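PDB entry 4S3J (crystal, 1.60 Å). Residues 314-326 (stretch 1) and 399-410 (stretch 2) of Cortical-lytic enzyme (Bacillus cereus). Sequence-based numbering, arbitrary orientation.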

ATOM      1  N   PRO A 314     -13.110  11.730 -10.564  1.00 28.16           N
ATOM      2  CA  PRO A 314     -13.891  10.483 -10.478  1.00 28.05           C
ATOM      3  C   PRO A 314     -13.256   9.441  -9.553  1.00 32.42           C
ATOM      4  O   PRO A 314     -12.042   9.248  -9.589  1.00 25.69           O
ATOM      5  CB  PRO A 314     -13.920   9.969 -11.920  1.00 32.88           C
ATOM      6  CG  PRO A 314     -13.577  11.138 -12.774  1.00 33.23           C
ATOM      7  CD  PRO A 314     -12.698  12.040 -11.944  1.00 31.95           C
ATOM      8  N   PRO A 315     -14.067   8.762  -8.730  1.00 28.65           N
ATOM      9  CA  PRO A 315     -13.497   7.828  -7.755  1.00 27.15           C
ATOM     10  C   PRO A 315     -12.671   6.690  -8.353  1.00 24.88           C
ATOM     11  O   PRO A 315     -11.694   6.271  -7.728  1.00 24.30           O
ATOM     12  CB  PRO A 315     -14.735   7.246  -7.053  1.00 30.09           C
ATOM     13  CG  PRO A 315     -15.818   8.204  -7.299  1.00 38.09           C
ATOM     14  CD  PRO A 315     -15.533   8.863  -8.608  1.00 32.92           C
ATOM     15  N   GLN A 316     -13.042   6.219  -9.544  1.00 26.57           N
ATOM     16  CA  GLN A 316     -12.345   5.092 -10.177  1.00 25.14           C
ATOM     17  C   GLN A 316     -10.896   5.424 -10.529  1.00 26.73           C
ATOM     18  O   GLN A 316     -10.079   4.522 -10.731  1.00 24.93           O
ATOM     19  CB  GLN A 316     -13.068   4.648 -11.450  1.00 28.23           C
ATOM     20  CG  GLN A 316     -13.241   5.734 -12.491  1.00 41.81           C
ATOM     21  CD  GLN A 316     -14.552   6.489 -12.358  1.00 58.17           C
ATOM     22  OE1 GLN A 316     -14.989   6.824 -11.257  1.00 62.39           O
ATOM     23  NE2 GLN A 316     -15.178   6.774 -13.490  1.00 67.33           N
ATOM     24  N   LYS A 317     -10.578   6.710 -10.641  1.00 22.85           N
ATOM     25  CA  LYS A 317      -9.222   7.114 -10.968  1.00 19.70           C
ATOM     26  C   LYS A 317      -8.285   7.108  -9.758  1.00 22.14           C
ATOM     27  O   LYS A 317      -7.085   7.302  -9.907  1.00 24.22           O
ATOM     28  CB  LYS A 317      -9.206   8.507 -11.591  1.00 24.15           C
ATOM     29  CG  LYS A 317      -9.854   8.563 -12.933  1.00 24.82           C
ATOM     30  CD  LYS A 317      -9.459   9.834 -13.682  1.00 24.35           C
ATOM     31  CE  LYS A 317     -10.099   9.878 -15.078  1.00 24.39           C
ATOM     32  NZ  LYS A 317      -9.623  11.017 -15.912  1.00 25.25           N
ATOM     33  N   ILE A 318      -8.839   6.910  -8.567  1.00 23.01           N
ATOM     34  CA  ILE A 318      -8.046   7.050  -7.343  1.00 20.21           C
ATOM     35  C   ILE A 318      -7.421   5.726  -6.885  1.00 17.08           C
ATOM     36  O   ILE A 318      -8.136   4.742  -6.625  1.00 19.33           O
ATOM     37  CB  ILE A 318      -8.896   7.635  -6.191  1.00 22.26           C
ATOM     38  CG1 ILE A 318      -9.401   9.026  -6.566  1.00 23.70           C
ATOM     39  CG2 ILE A 318      -8.067   7.696  -4.893  1.00 20.97           C
ATOM     40  CD1 ILE A 318     -10.490   9.578  -5.660  1.00 24.76           C
ATOM     41  N   MET A 319      -6.090   5.722  -6.794  1.00 17.00           N
ATOM     42  CA  MET A 319      -5.343   4.630  -6.180  1.00 18.85           C
ATOM     43  C   MET A 319      -4.836   5.107  -4.835  1.00 18.96           C
ATOM     44  O   MET A 319      -4.072   6.067  -4.760  1.00 19.55           O
ATOM     45  CB  MET A 319      -4.175   4.169  -7.056  1.00 18.64           C
ATOM     46  CG  MET A 319      -4.537   3.812  -8.496  1.00 18.35           C
ATOM     47  SD  MET A 319      -5.559   2.317  -8.594  1.00 25.40           S
ATOM     48  CE  MET A 319      -6.527   2.673 -10.070  1.00 42.40           C
ATOM     49  N   MET A 320      -5.288   4.444  -3.777  1.00 16.44           N
ATOM     50  CA  MET A 320      -4.884   4.767  -2.410  1.00 17.56           C
ATOM     51  C   MET A 320      -3.485   4.246  -2.112  1.00 16.82           C
ATOM     52  O   MET A 320      -3.240   3.036  -2.167  1.00 15.74           O
ATOM     53  CB  MET A 320      -5.887   4.162  -1.411  1.00 17.31           C
ATOM     54  CG  MET A 320      -5.563   4.441   0.063  1.00 14.75           C
ATOM     55  SD  MET A 320      -6.645   3.502   1.171  1.00 18.66           S
ATOM     56  CE  MET A 320      -5.960   1.862   0.989  1.00 17.53           C
ATOM     57  N   GLY A 321      -2.568   5.149  -1.782  1.00 17.19           N
ATOM     58  CA  GLY A 321      -1.234   4.746  -1.365  1.00 13.60           C
ATOM     59  C   GLY A 321      -1.270   4.017  -0.040  1.00 17.52           C
ATOM     60  O   GLY A 321      -2.005   4.402   0.867  1.00 15.73           O
ATOM     61  N   GLN A 322      -0.512   2.923   0.051  1.00 15.44           N
ATOM     62  CA  GLN A 322      -0.437   2.139   1.276  1.00 17.33           C
ATOM     63  C   GLN A 322       0.992   1.719   1.576  1.00 14.59           C
ATOM     64  O   GLN A 322       1.615   1.031   0.782  1.00 13.87           O
ATOM     65  CB  GLN A 322      -1.320   0.902   1.160  1.00 13.33           C
ATOM     66  CG  GLN A 322      -1.310   0.025   2.403  1.00 13.37           C
ATOM     67  CD  GLN A 322      -1.876   0.742   3.627  1.00 16.77           C
ATOM     68  OE1 GLN A 322      -2.952   1.344   3.569  1.00 16.29           O
ATOM     69  NE2 GLN A 322      -1.143   0.684   4.738  1.00 16.53           N
ATOM     70  N   ASN A 323       1.475   2.094   2.754  1.00 12.55           N
ATOM     71  CA  ASN A 323       2.777   1.662   3.238  1.00 12.65           C
ATOM     72  C   ASN A 323       2.737   0.203   3.658  1.00 13.97           C
ATOM     73  O   ASN A 323       1.743  -0.247   4.255  1.00 14.10           O
ATOM     74  CB  ASN A 323       3.208   2.524   4.430  1.00 14.72           C
ATOM     75  CG  ASN A 323       2.173   2.524   5.536  1.00 15.34           C
ATOM     76  OD1 ASN A 323       1.056   3.046   5.358  1.00 15.02           O
ATOM     77  ND2 ASN A 323       2.497   1.889   6.664  1.00 13.49           N
ATOM     78  N   LEU A 324       3.808  -0.526   3.369  1.00 12.91           N
ATOM     79  CA  LEU A 324       3.973  -1.866   3.934  1.00 10.67           C
ATOM     80  C   LEU A 324       4.929  -1.834   5.138  1.00 12.58           C
ATOM     81  O   LEU A 324       4.993  -2.802   5.919  1.00 15.04           O
ATOM     82  CB  LEU A 324       4.473  -2.836   2.857  1.00 13.41           C
ATOM     83  CG  LEU A 324       3.446  -3.172   1.760  1.00 14.90           C
ATOM     84  CD1 LEU A 324       4.120  -3.999   0.661  1.00 20.74           C
ATOM     85  CD2 LEU A 324       2.290  -3.918   2.352  1.00 17.30           C
ATOM     86  N   TYR A 325       5.635  -0.718   5.304  1.00 12.85           N
ATOM     87  CA  TYR A 325       6.605  -0.559   6.383  1.00 11.69           C
ATOM     88  C   TYR A 325       5.991   0.048   7.638  1.00 12.18           C
ATOM     89  O   TYR A 325       4.984   0.761   7.577  1.00 13.41           O
ATOM     90  CB  TYR A 325       7.770   0.337   5.919  1.00 13.77           C
ATOM     91  CG  TYR A 325       7.282   1.680   5.400  1.00 13.18           C
ATOM     92  CD1 TYR A 325       6.910   1.845   4.061  1.00 14.43           C
ATOM     93  CD2 TYR A 325       7.166   2.787   6.247  1.00 12.92           C
ATOM     94  CE1 TYR A 325       6.435   3.056   3.596  1.00 13.07           C
ATOM     95  CE2 TYR A 325       6.697   4.014   5.770  1.00 13.86           C
ATOM     96  CZ  TYR A 325       6.336   4.133   4.450  1.00 14.91           C
ATOM     97  OH  TYR A 325       5.853   5.320   3.993  1.00 20.33           O
ATOM     98  N   GLY A 326       6.623  -0.241   8.779  1.00 13.46           N
ATOM     99  CA  GLY A 326       6.418   0.507  10.000  1.00 13.57           C
ATOM    100  C   GLY A 326       7.746   1.153  10.371  1.00 13.30           C
ATOM    101  O   GLY A 326       8.718   1.066   9.601  1.00 12.88           O
ATOM    102  N   GLU A 399     -16.035   1.141   0.831  1.00 19.74           N
ATOM    103  CA  GLU A 399     -16.996   2.168   1.200  1.00 23.67           C
ATOM    104  C   GLU A 399     -16.889   3.371   0.276  1.00 21.98           C
ATOM    105  O   GLU A 399     -17.902   3.928  -0.135  1.00 25.66           O
ATOM    106  CB  GLU A 399     -16.788   2.613   2.644  1.00 25.13           C
ATOM    107  CG  GLU A 399     -17.086   1.560   3.692  1.00 27.28           C
ATOM    108  CD  GLU A 399     -16.604   1.977   5.070  1.00 42.17           C
ATOM    109  OE1 GLU A 399     -15.585   2.694   5.156  1.00 26.54           O
ATOM    110  OE2 GLU A 399     -17.229   1.592   6.073  1.00 48.91           O
ATOM    111  N   GLN A 400     -15.658   3.765  -0.044  1.00 21.71           N
ATOM    112  CA  GLN A 400     -15.416   4.978  -0.832  1.00 20.28           C
ATOM    113  C   GLN A 400     -15.511   4.732  -2.334  1.00 23.11           C
ATOM    114  O   GLN A 400     -15.611   5.683  -3.115  1.00 24.96           O
ATOM    115  CB  GLN A 400     -14.046   5.564  -0.482  1.00 21.76           C
ATOM    116  CG  GLN A 400     -13.950   6.056   0.942  1.00 25.75           C
ATOM    117  CD  GLN A 400     -14.850   7.249   1.196  1.00 33.48           C
ATOM    118  OE1 GLN A 400     -15.012   8.111   0.332  1.00 33.84           O
ATOM    119  NE2 GLN A 400     -15.454   7.296   2.373  1.00 30.14           N
ATOM    120  N   GLY A 401     -15.494   3.468  -2.746  1.00 23.15           N
ATOM    121  CA  GLY A 401     -15.652   3.125  -4.147  1.00 22.88           C
ATOM    122  C   GLY A 401     -14.495   3.540  -5.051  1.00 28.19           C
ATOM    123  O   GLY A 401     -14.701   3.845  -6.220  1.00 26.22           O
ATOM    124  N   ILE A 402     -13.272   3.554  -4.535  1.00 26.49           N
ATOM    125  CA  ILE A 402     -12.143   4.016  -5.342  1.00 27.28           C
ATOM    126  C   ILE A 402     -11.545   2.882  -6.190  1.00 24.88           C
ATOM    127  O   ILE A 402     -11.932   1.726  -6.066  1.00 31.17           O
ATOM    128  CB  ILE A 402     -11.073   4.646  -4.474  1.00 25.98           C
ATOM    129  CG1 ILE A 402     -10.592   3.645  -3.437  1.00 18.89           C
ATOM    130  CG2 ILE A 402     -11.614   5.894  -3.761  1.00 28.15           C
ATOM    131  CD1 ILE A 402      -9.254   4.050  -2.846  1.00 22.30           C
ATOM    132  N   GLY A 403     -10.636   3.228  -7.091  1.00 23.89           N
ATOM    133  CA  GLY A 403     -10.157   2.279  -8.075  1.00 20.10           C
ATOM    134  C   GLY A 403      -9.223   1.196  -7.583  1.00 23.38           C
ATOM    135  O   GLY A 403      -9.249   0.070  -8.084  1.00 22.21           O
ATOM    136  N   GLY A 404      -8.364   1.522  -6.628  1.00 23.26           N
ATOM    137  CA  GLY A 404      -7.344   0.571  -6.268  1.00 20.39           C
ATOM    138  C   GLY A 404      -6.431   1.006  -5.151  1.00 13.50           C
ATOM    139  O   GLY A 404      -6.727   1.936  -4.405  1.00 17.73           O
ATOM    140  N   ILE A 405      -5.325   0.278  -5.033  1.00 14.83           N
ATOM    141  CA  ILE A 405      -4.373   0.445  -3.947  1.00 14.35           C
ATOM    142  C   ILE A 405      -2.954   0.356  -4.526  1.00 16.72           C
ATOM    143  O   ILE A 405      -2.688  -0.432  -5.432  1.00 17.17           O
ATOM    144  CB  ILE A 405      -4.619  -0.628  -2.836  1.00 16.71           C
ATOM    145  CG1 ILE A 405      -3.686  -0.435  -1.641  1.00 17.90           C
ATOM    146  CG2 ILE A 405      -4.471  -2.021  -3.392  1.00 17.13           C
ATOM    147  CD1 ILE A 405      -4.112  -1.261  -0.447  1.00 15.37           C
ATOM    148  N   SER A 406      -2.050   1.185  -4.008  1.00 16.12           N
ATOM    149  CA  SER A 406      -0.677   1.237  -4.465  1.00 14.49           C
ATOM    150  C   SER A 406       0.277   1.052  -3.296  1.00 13.19           C
ATOM    151  O   SER A 406       0.306   1.864  -2.384  1.00 14.71           O
ATOM    152  CB  SER A 406      -0.419   2.578  -5.174  1.00 16.00           C
ATOM    153  OG  SER A 406       0.917   2.693  -5.613  1.00 18.49           O
ATOM    154  N   TYR A 407       1.064  -0.014  -3.347  1.00 13.28           N
ATOM    155  CA  TYR A 407       1.915  -0.400  -2.222  1.00 13.80           C
ATOM    156  C   TYR A 407       3.353   0.107  -2.327  1.00 15.52           C
ATOM    157  O   TYR A 407       4.024  -0.132  -3.330  1.00 16.01           O
ATOM    158  CB  TYR A 407       1.947  -1.902  -2.121  1.00 13.83           C
ATOM    159  CG  TYR A 407       0.670  -2.559  -1.659  1.00 13.69           C
ATOM    160  CD1 TYR A 407       0.307  -2.552  -0.303  1.00 14.16           C
ATOM    161  CD2 TYR A 407      -0.155  -3.227  -2.542  1.00 13.44           C
ATOM    162  CE1 TYR A 407      -0.852  -3.194   0.134  1.00 13.45           C
ATOM    163  CE2 TYR A 407      -1.324  -3.881  -2.108  1.00 13.02           C
ATOM    164  CZ  TYR A 407      -1.665  -3.856  -0.772  1.00 14.30           C
ATOM    165  OH  TYR A 407      -2.795  -4.509  -0.291  1.00 15.67           O
ATOM    166  N   TRP A 408       3.833   0.754  -1.262  1.00 14.23           N
ATOM    167  CA  TRP A 408       5.246   1.108  -1.099  1.00 14.44           C
ATOM    168  C   TRP A 408       5.789   0.299   0.089  1.00 14.43           C
ATOM    169  O   TRP A 408       5.420   0.589   1.236  1.00 15.35           O
ATOM    170  CB  TRP A 408       5.439   2.601  -0.827  1.00 16.61           C
ATOM    171  CG  TRP A 408       6.900   2.987  -0.869  1.00 15.01           C
ATOM    172  CD1 TRP A 408       7.808   2.882   0.139  1.00 13.99           C
ATOM    173  CD2 TRP A 408       7.612   3.502  -1.992  1.00 14.83           C
ATOM    174  NE1 TRP A 408       9.046   3.317  -0.281  1.00 16.74           N
ATOM    175  CE2 TRP A 408       8.949   3.691  -1.592  1.00 16.14           C
ATOM    176  CE3 TRP A 408       7.254   3.813  -3.305  1.00 14.25           C
ATOM    177  CZ2 TRP A 408       9.927   4.187  -2.447  1.00 15.27           C
ATOM    178  CZ3 TRP A 408       8.231   4.304  -4.154  1.00 16.09           C
ATOM    179  CH2 TRP A 408       9.548   4.480  -3.721  1.00 17.41           C
ATOM    180  N   LYS A 409       6.647  -0.698  -0.118  1.00 15.33           N
ATOM    181  CA  LYS A 409       7.239  -1.118  -1.386  1.00 14.31           C
ATOM    182  C   LYS A 409       7.595  -2.595  -1.258  1.00 16.60           C
ATOM    183  O   LYS A 409       7.582  -3.150  -0.156  1.00 16.08           O
ATOM    184  CB  LYS A 409       8.501  -0.302  -1.731  1.00 16.15           C
ATOM    185  CG  LYS A 409       9.596  -0.380  -0.656  1.00 16.96           C
ATOM    186  CD  LYS A 409      10.908   0.286  -1.131  1.00 17.64           C
ATOM    187  CE  LYS A 409      11.931   0.340  -0.016  1.00 26.27           C
ATOM    188  NZ  LYS A 409      13.266   0.838  -0.485  1.00 27.77           N
ATOM    189  N   ILE A 410       7.934  -3.218  -2.379  1.00 14.25           N
ATOM    190  CA  ILE A 410       8.396  -4.601  -2.415  1.00 15.54           C
ATOM    191  C   ILE A 410       9.673  -4.735  -1.583  1.00 15.97           C
ATOM    192  O   ILE A 410      10.525  -3.857  -1.591  1.00 15.44           O
ATOM    193  CB  ILE A 410       8.616  -5.039  -3.886  1.00 16.31           C
ATOM    194  CG1 ILE A 410       7.275  -5.085  -4.618  1.00 15.63           C
ATOM    195  CG2 ILE A 410       9.336  -6.405  -3.971  1.00 15.70           C
ATOM    196  CD1 ILE A 410       7.395  -5.194  -6.125  1.00 17.01           C
TER

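The two stretches, far apart in sequence, meet as neighbouring parallel β-strands, joined by a ladder of backbone hydrogen bonds and sealed by mostly apolar side chains, with 806 Å² buried between them.

The ladder alternates in the manner of parallel sheets, where one residue of a strand bonds through both its N and its O to the two residues flanking its partner. Met320 N donates to Gly404 O (3.0 Å) and Met320 O accepts from Ser406 N (2.9 Å), so this methionine straddles Ile405. Two residues on, Gln322 N donates to Ser406 O (2.8 Å) and Gln322 O accepts from Trp408 N (3.0 Å), straddling Tyr407. The series continues beyond strand 318-323 with Leu324 N to Trp408 O (2.9 Å). These bonds are nearly straight, and CA-H...O contacts such as Tyr407 CA to Gln322 O (3.3 Å) supplement them.

At the start of the ladder the geometry is less regular. Ile318 O receives Gly404 N at 3.2 Å and, weakly, Gly403 N at 3.0 Å; Gly403 N also makes a weak bond to Pro315 O (3.3 Å). Glycine suits this tight passage. A CB on Gly403 would lie 2.2 Å from Gln316 O, and one on Gly404 would fall 2.5 Å from Met319 SD. The bare Gly404 CA instead lets Met319 SD approach to 3.4 Å. Just before, Gly401 leaves the helix with positive phi, a conformation that glycine adopts easily, and its O meets Pro315 CB at 3.5 Å.

Ile405 and Tyr407 share one face of the sheet with Met320 and Gln322. Here the long, unbranched Met320 packs its CB against Ile402 CD1 (3.7 Å) and its CE against Ile405 CD1 (3.9 Å). Gln322 lays its aliphatic part beside the tyrosine ring, with Gln322 CG 4.0 Å from Tyr407 CE1. Its end leads away, and Gln322 NE2 bonds to Asn323 O at 3.1 Å; the residue thus offers carbon to the contact while its amide is satisfied. Leu324 extends the apolar surface, with CD2 3.6 Å from Tyr407 CD1.

The other face carries Met319, Ser406, Asn323 and Trp408. Small Ser406 and side-chain-free Gly321 pair here, their CA atoms 4.7 Å apart. Asn323 turns ND2 to Tyr325 O (2.9 Å), linking the last residue of the strand to the chain just beyond it. Tyr325 and Trp408 then meet rim to rim, their planes almost perpendicular, with Tyr325 CE1 3.7 Å from Trp408 CD1. A cis peptide follows Trp408, and Lys409 N is buried without a partner in the model.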